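Local coordinates for protein dienelactone hydrolase (Anabaena variabilis, PDB 2O2G) that probably acts as a hydrolase of the dienelactone hydrolase family, built on the alpha/beta-hydrolase fold, at residues Ala141-Gly146 with Glu216-Tyr221; Lys160-Leu165 with Leu185-Arg190. All coordinates share one frame; numbering follows the deposited sequence.

Contact 1. Residues Ala141-Gly146 with Glu216-Tyr221. With SO4 (sulfate ion), chain B.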
loop_
_atom_site.group_PDB
_atom_site.type_symbol
_atom_site.label_atom_id
_atom_site.label_comp_id
_atom_site.label_asym_id
_atom_site.label_seq_id
_atom_site.Cartn_x
_atom_site.Cartn_y
_atom_site.Cartn_z
ATOM N N ALA A 141 -8.516 5.062 3.005
ATOM C CA ALA A 141 -8.302 4.982 1.561
ATOM C C ALA A 141 -7.324 3.882 1.210
ATOM O O ALA A 141 -6.433 3.539 1.986
ATOM C CB ALA A 141 -7.801 6.344 0.975
ATOM N N VAL A 142 -7.508 3.308 0.029
ATOM C CA VAL A 142 -6.616 2.270 -0.466
ATOM C C VAL A 142 -6.387 2.488 -1.963
ATOM O O VAL A 142 -7.308 2.810 -2.684
ATOM C CB VAL A 142 -7.186 0.831 -0.262
ATOM C CG1 VAL A 142 -6.274 -0.237 -0.940
ATOM C CG2 VAL A 142 -7.377 0.512 1.215
ATOM N N VAL A 143 -5.143 2.333 -2.392
ATOM C CA VAL A 143 -4.778 2.367 -3.808
ATOM C C VAL A 143 -4.040 1.035 -4.049
ATOM O O VAL A 143 -3.135 0.673 -3.292
ATOM C CB VAL A 143 -3.861 3.537 -4.162
ATOM C CG1 VAL A 143 -3.397 3.445 -5.626
ATOM C CG2 VAL A 143 -4.537 4.844 -3.914
ATOM N N SER A 144 -4.449 0.308 -5.082
ATOM C CA SER A 144 -3.827 -0.951 -5.451
ATOM C C SER A 144 -3.155 -0.763 -6.802
ATOM O O SER A 144 -3.833 -0.399 -7.763
ATOM C CB SER A 144 -4.851 -2.074 -5.502
ATOM O OG SER A 144 -4.253 -3.170 -6.161
ATOM N N ARG A 145 -1.823 -0.917 -6.844
ATOM C CA ARG A 145 -1.052 -0.749 -8.095
ATOM C C ARG A 145 -0.754 -2.098 -8.722
ATOM O O ARG A 145 0.090 -2.860 -8.227
ATOM C CB ARG A 145 0.251 0.005 -7.845
ATOM C CG ARG A 145 1.058 0.346 -9.110
ATOM C CD ARG A 145 2.530 0.290 -8.821
ATOM N NE ARG A 145 2.963 -1.114 -8.719
ATOM C CZ ARG A 145 4.136 -1.510 -8.259
ATOM N NH1 ARG A 145 4.991 -0.647 -7.732
ATOM N NH2 ARG A 145 4.413 -2.798 -8.243
ATOM N N GLY A 146 -1.460 -2.403 -9.809
ATOM C CA GLY A 146 -1.242 -3.666 -10.524
ATOM C C GLY A 146 -1.404 -4.891 -9.646
ATOM O O GLY A 146 -0.607 -5.816 -9.731
ATOM N N GLU A 216 -3.613 12.317 -5.841
ATOM C CA GLU A 216 -4.976 12.891 -5.940
ATOM C C GLU A 216 -5.961 12.159 -5.038
ATOM O O GLU A 216 -6.783 12.772 -4.337
ATOM C CB GLU A 216 -5.495 12.833 -7.395
ATOM C CG GLU A 216 -4.834 13.912 -8.211
ATOM C CD GLU A 216 -5.051 13.777 -9.690
ATOM O OE1 GLU A 216 -5.325 12.655 -10.163
ATOM O OE2 GLU A 216 -4.920 14.822 -10.371
ATOM N N TRP A 217 -5.871 10.838 -5.056
ATOM C CA TRP A 217 -6.772 10.011 -4.267
ATOM C C TRP A 217 -6.576 10.194 -2.774
ATOM O O TRP A 217 -7.557 10.423 -2.037
ATOM C CB TRP A 217 -6.606 8.537 -4.634
ATOM C CG TRP A 217 -7.688 7.611 -4.162
ATOM C CD1 TRP A 217 -7.640 6.783 -3.080
ATOM C CD2 TRP A 217 -8.948 7.355 -4.800
ATOM N NE1 TRP A 217 -8.789 6.077 -2.981
ATOM C CE2 TRP A 217 -9.614 6.390 -4.027
ATOM C CE3 TRP A 217 -9.579 7.861 -5.946
ATOM C CZ2 TRP A 217 -10.888 5.897 -4.360
ATOM C CZ3 TRP A 217 -10.827 7.389 -6.283
ATOM C CH2 TRP A 217 -11.475 6.390 -5.490
ATOM N N PHE A 218 -5.327 10.070 -2.330
ATOM C CA PHE A 218 -5.011 10.173 -0.889
ATOM C C PHE A 218 -5.271 11.573 -0.371
ATOM O O PHE A 218 -5.766 11.764 0.752
ATOM C CB PHE A 218 -3.554 9.751 -0.637
ATOM C CG PHE A 218 -3.304 8.276 -0.823
ATOM C CD1 PHE A 218 -4.110 7.341 -0.209
ATOM C CD2 PHE A 218 -2.237 7.824 -1.576
ATOM C CE1 PHE A 218 -3.847 6.010 -0.329
ATOM C CE2 PHE A 218 -1.976 6.466 -1.687
ATOM C CZ PHE A 218 -2.788 5.576 -1.099
HETATM N N MSE A 219 -4.950 12.590 -1.171
HETATM C CA MSE A 219 -5.201 13.950 -0.721
HETATM C C MSE A 219 -6.685 14.175 -0.473
HETATM O O MSE A 219 -7.078 14.829 0.512
HETATM C CB MSE A 219 -4.608 14.950 -1.709
HETATM C CG MSE A 219 -3.098 14.932 -1.665
HETATM SE SE MSE A 219 -2.472 15.760 -0.041
HETATM C CE MSE A 219 -3.118 17.440 -0.537
ATOM N N HIS A 220 -7.516 13.622 -1.327
ATOM C CA HIS A 220 -8.961 13.791 -1.144
ATOM C C HIS A 220 -9.510 13.029 0.050
ATOM O O HIS A 220 -10.279 13.596 0.835
ATOM C CB HIS A 220 -9.734 13.347 -2.371
ATOM C CG HIS A 220 -11.214 13.488 -2.216
ATOM N ND1 HIS A 220 -11.839 14.718 -2.151
ATOM C CD2 HIS A 220 -12.194 12.561 -2.097
ATOM C CE1 HIS A 220 -13.139 14.540 -2.004
ATOM N NE2 HIS A 220 -13.381 13.240 -1.975
ATOM N N TYR A 221 -9.137 11.752 0.165
ATOM C CA TYR A 221 -9.674 10.874 1.199
ATOM C C TYR A 221 -8.966 10.853 2.555
ATOM O O TYR A 221 -9.564 10.405 3.500
ATOM C CB TYR A 221 -9.838 9.428 0.671
ATOM C CG TYR A 221 -10.935 9.286 -0.341
ATOM C CD1 TYR A 221 -12.256 9.370 0.045
ATOM C CD2 TYR A 221 -10.662 9.039 -1.681
ATOM C CE1 TYR A 221 -13.267 9.263 -0.850
ATOM C CE2 TYR A 221 -11.682 8.922 -2.598
ATOM C CZ TYR A 221 -12.993 9.032 -2.176
ATOM O OH TYR A 221 -14.041 8.917 -3.063
HETATM S S SO4 B . 7.278 -3.361 -5.711
HETATM O O1 SO4 B . 6.901 -3.246 -4.314
HETATM O O2 SO4 B . 8.642 -3.807 -5.717
HETATM O O3 SO4 B . 7.265 -2.020 -6.262
HETATM O O4 SO4 B . 6.394 -4.244 -6.463
#
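Ala141 and Val143, on one face of the strand that carries them, meet Trp217, Phe218 and Tyr221 of the C-terminal helix in a buried, apolar strand-helix contact. The helix lies over the central sheet and runs nearly antiparallel to the strand; the axes of segments 141-145 and 216-221 approach to 8.7 Å, at 172° between their directions. Ala141 CB comes within 3.7 Å of Tyr221 CB and also approaches the edge of the Phe218 ring, close to its plane. Val143 makes its contacts chiefly through one methyl: CG2, anti to the carbonyl carbon, reaches Phe218 CZ at 3.4 Å. The same CG2 touches Trp217 CD1 at 3.8 Å, which places it against Trp217 and Phe218 at once. Within the helix, Tyr221 CE2 lies 3.5 Å above the plane of the Trp217 indole, over its centre, and Trp217 NE1 is satisfied by Pro162 O.

Arg145, farther along the strand, turns its guanidinium to the sulfate. Arg145 NH1 donates to sulfate O3, which lies in the guanidinium plane, at 3.0 Å and 160°; Arg145 NH2 donates to sulfate O4 at 3.0 Å. NH2 also bonds Ser122 OG. An alanine here would probably leave that hydroxyl without its guanidinium partner and the sulfate held more weakly, by Gly43, Ser46, Ser50 and Arg52.

Strands 115-121 and 163-168 flank strand 139-145 in the sheet, while Leu60 of helix 51-63 and Leu65 in the loop after it also pack on Phe218.

Contact 2. Residues Lys160-Leu165 with Leu185-Arg190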
loop_
_atom_site.group_PDB
_atom_site.type_symbol
_atom_site.label_atom_id
_atom_site.label_comp_id
_atom_site.label_asym_id
_atom_site.label_seq_id
_atom_site.Cartn_x
_atom_site.Cartn_y
_atom_site.Cartn_z
ATOM N N LYS A 160 -14.374 -0.858 3.526
ATOM C CA LYS A 160 -15.111 0.407 3.692
ATOM C C LYS A 160 -14.302 1.608 3.211
ATOM O O LYS A 160 -14.850 2.686 3.029
ATOM C CB LYS A 160 -15.514 0.601 5.169
ATOM C CG LYS A 160 -16.445 -0.489 5.744
ATOM C CD LYS A 160 -17.846 -0.430 5.155
ATOM C CE LYS A 160 -18.845 -1.370 5.857
ATOM N NZ LYS A 160 -18.616 -2.827 5.629
ATOM N N ALA A 161 -13.001 1.415 3.021
ATOM C CA ALA A 161 -12.084 2.461 2.581
ATOM C C ALA A 161 -12.220 2.711 1.086
ATOM O O ALA A 161 -12.143 1.751 0.297
ATOM C CB ALA A 161 -10.659 2.053 2.890
ATOM N N PRO A 162 -12.490 3.977 0.675
ATOM C CA PRO A 162 -12.524 4.276 -0.780
ATOM C C PRO A 162 -11.257 3.762 -1.487
ATOM O O PRO A 162 -10.122 4.152 -1.150
ATOM C CB PRO A 162 -12.664 5.799 -0.822
ATOM C CG PRO A 162 -13.453 6.098 0.462
ATOM C CD PRO A 162 -12.862 5.158 1.485
ATOM N N THR A 163 -11.482 2.949 -2.513
ATOM C CA THR A 163 -10.444 2.173 -3.189
ATOM C C THR A 163 -10.274 2.494 -4.685
ATOM O O THR A 163 -11.215 2.474 -5.462
ATOM C CB THR A 163 -10.802 0.663 -3.060
ATOM O OG1 THR A 163 -10.818 0.299 -1.674
ATOM C CG2 THR A 163 -9.860 -0.219 -3.834
ATOM N N LEU A 164 -9.025 2.741 -5.055
ATOM C CA LEU A 164 -8.633 3.025 -6.398
ATOM C C LEU A 164 -7.738 1.892 -6.881
ATOM O O LEU A 164 -6.633 1.659 -6.353
ATOM C CB LEU A 164 -7.840 4.335 -6.432
ATOM C CG LEU A 164 -7.161 4.706 -7.734
ATOM C CD1 LEU A 164 -8.161 4.814 -8.871
ATOM C CD2 LEU A 164 -6.398 6.025 -7.502
ATOM N N LEU A 165 -8.209 1.197 -7.891
ATOM C CA LEU A 165 -7.457 0.133 -8.532
ATOM C C LEU A 165 -6.754 0.723 -9.794
ATOM O O LEU A 165 -7.386 1.342 -10.651
ATOM C CB LEU A 165 -8.414 -1.003 -8.885
ATOM C CG LEU A 165 -9.228 -1.653 -7.757
ATOM C CD1 LEU A 165 -10.091 -2.782 -8.288
ATOM C CD2 LEU A 165 -8.350 -2.200 -6.664
ATOM N N LEU A 185 -16.474 -4.716 -4.733
ATOM C CA LEU A 185 -16.367 -3.607 -3.793
ATOM C C LEU A 185 -17.744 -2.933 -3.667
ATOM O O LEU A 185 -18.484 -2.818 -4.653
ATOM C CB LEU A 185 -15.295 -2.588 -4.227
ATOM C CG LEU A 185 -13.859 -3.104 -4.231
ATOM C CD1 LEU A 185 -12.902 -2.182 -4.983
ATOM C CD2 LEU A 185 -13.408 -3.328 -2.792
ATOM N N GLN A 186 -18.095 -2.539 -2.440
ATOM C CA GLN A 186 -19.354 -1.869 -2.137
ATOM C C GLN A 186 -19.150 -0.429 -1.671
ATOM O O GLN A 186 -20.111 0.246 -1.335
ATOM C CB GLN A 186 -20.105 -2.653 -1.038
ATOM C CG GLN A 186 -20.362 -4.101 -1.407
ATOM C CD GLN A 186 -21.201 -4.222 -2.648
ATOM O OE1 GLN A 186 -22.329 -3.732 -2.688
ATOM N NE2 GLN A 186 -20.667 -4.883 -3.669
ATOM N N THR A 187 -17.911 0.045 -1.668
ATOM C CA THR A 187 -17.579 1.384 -1.207
ATOM C C THR A 187 -17.336 2.282 -2.415
ATOM O O THR A 187 -17.471 1.826 -3.556
ATOM C CB THR A 187 -16.304 1.327 -0.319
ATOM O OG1 THR A 187 -16.009 2.629 0.219
ATOM C CG2 THR A 187 -15.094 0.792 -1.114
ATOM N N SER A 188 -16.997 3.554 -2.177
ATOM C CA SER A 188 -16.634 4.474 -3.258
ATOM C C SER A 188 -15.422 3.833 -3.908
ATOM O O SER A 188 -14.494 3.363 -3.222
ATOM C CB SER A 188 -16.271 5.890 -2.764
ATOM O OG SER A 188 -17.406 6.557 -2.246
ATOM N N LYS A 189 -15.402 3.824 -5.236
ATOM C CA LYS A 189 -14.367 3.049 -5.905
ATOM C C LYS A 189 -14.112 3.518 -7.329
ATOM O O LYS A 189 -14.976 4.168 -7.931
ATOM C CB LYS A 189 -14.830 1.586 -5.919
ATOM C CG LYS A 189 -16.099 1.383 -6.684
ATOM C CD LYS A 189 -16.633 -0.046 -6.585
ATOM C CE LYS A 189 -17.854 -0.203 -7.409
ATOM N NZ LYS A 189 -18.573 -1.532 -7.200
ATOM N N ARG A 190 -12.937 3.152 -7.854
ATOM C CA ARG A 190 -12.592 3.452 -9.256
ATOM C C ARG A 190 -11.492 2.560 -9.744
ATOM O O ARG A 190 -10.610 2.179 -8.976
ATOM C CB ARG A 190 -12.133 4.887 -9.420
ATOM C CG ARG A 190 -11.982 5.392 -10.859
ATOM C CD ARG A 190 -11.755 6.892 -10.838
ATOM N NE ARG A 190 -12.942 7.522 -10.255
ATOM C CZ ARG A 190 -12.963 8.648 -9.539
ATOM N NH1 ARG A 190 -11.848 9.332 -9.302
ATOM N NH2 ARG A 190 -14.112 9.082 -9.028
#
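Arg190 O receives the shortest bond across this contact, from Leu165 N at 2.8 Å, a fairly straight one with 166° at the hydrogen. Leu164 CA adds a CA-H...O contact to Arg190 O at 3.4 Å. The CD1 methyl of Leu164 rests close by, touching Arg190 CB as well. One residue earlier, Thr163 O accepts from Arg190 N, and Lys189 CA supplies a second CA-H...O contact to it. Thr163 N in turn donates to Ser188 O at 3.1 Å, where Pro162 CA brings in another CA-H...O contact.

This is the parallel pairing of the beta-alpha-beta unit made by strand 163-168, helix 172-184 and strand 189-194, the last of these an outermost strand of the sheet. Thr163 pairs with Lys189, and Leu164 with Arg190.

Ahead of the strands, the incoming loops are tied together by Thr187. Its OG1, anti to the backbone N (chi1 -176°), donates to Lys160 O at 3.0 Å, coming in from above the carbonyl plane. The methyl CG2 of Thr187 lies 3.4 Å from Ala161 O. Ala161 O is itself taken by Thr163 OG1 in a 2.8 Å hydrogen bond that folds the threonine hydroxyl back onto its own chain.

Thr163 keeps its methyl for Leu185: Thr163 CG2 meets Leu185 CD1 at 3.8 Å, the two side chains crossing at about a right angle. The extended Lys189 chain carries NZ away from Thr163 to hydrogen bonds with Leu185 O and with Leu182 O in the last turn of helix 172-184.

Overall arrangement
The two contacts lie on one sheet, their centres about 9 Å apart. Strands 139-145 and 163-168 are neighbours: Val142 O and Leu164 N are 2.9 Å apart, and Ser144 N and Leu164 O the same, both probable hydrogen bonds. The helix of contact 1 also covers contact 2, with Trp217 CZ2 3.5 Å from Thr163 C and Tyr221 CE1 3.4 Å from Pro162 CG. Contact 1 leads toward the likely active site: Arg145 is hydrogen-bonded to Ser122, which sits at a probable nucleophile elbow and may form a triad with Asp171 and His199. Contact 2 instead carries the sheet outward to its edge.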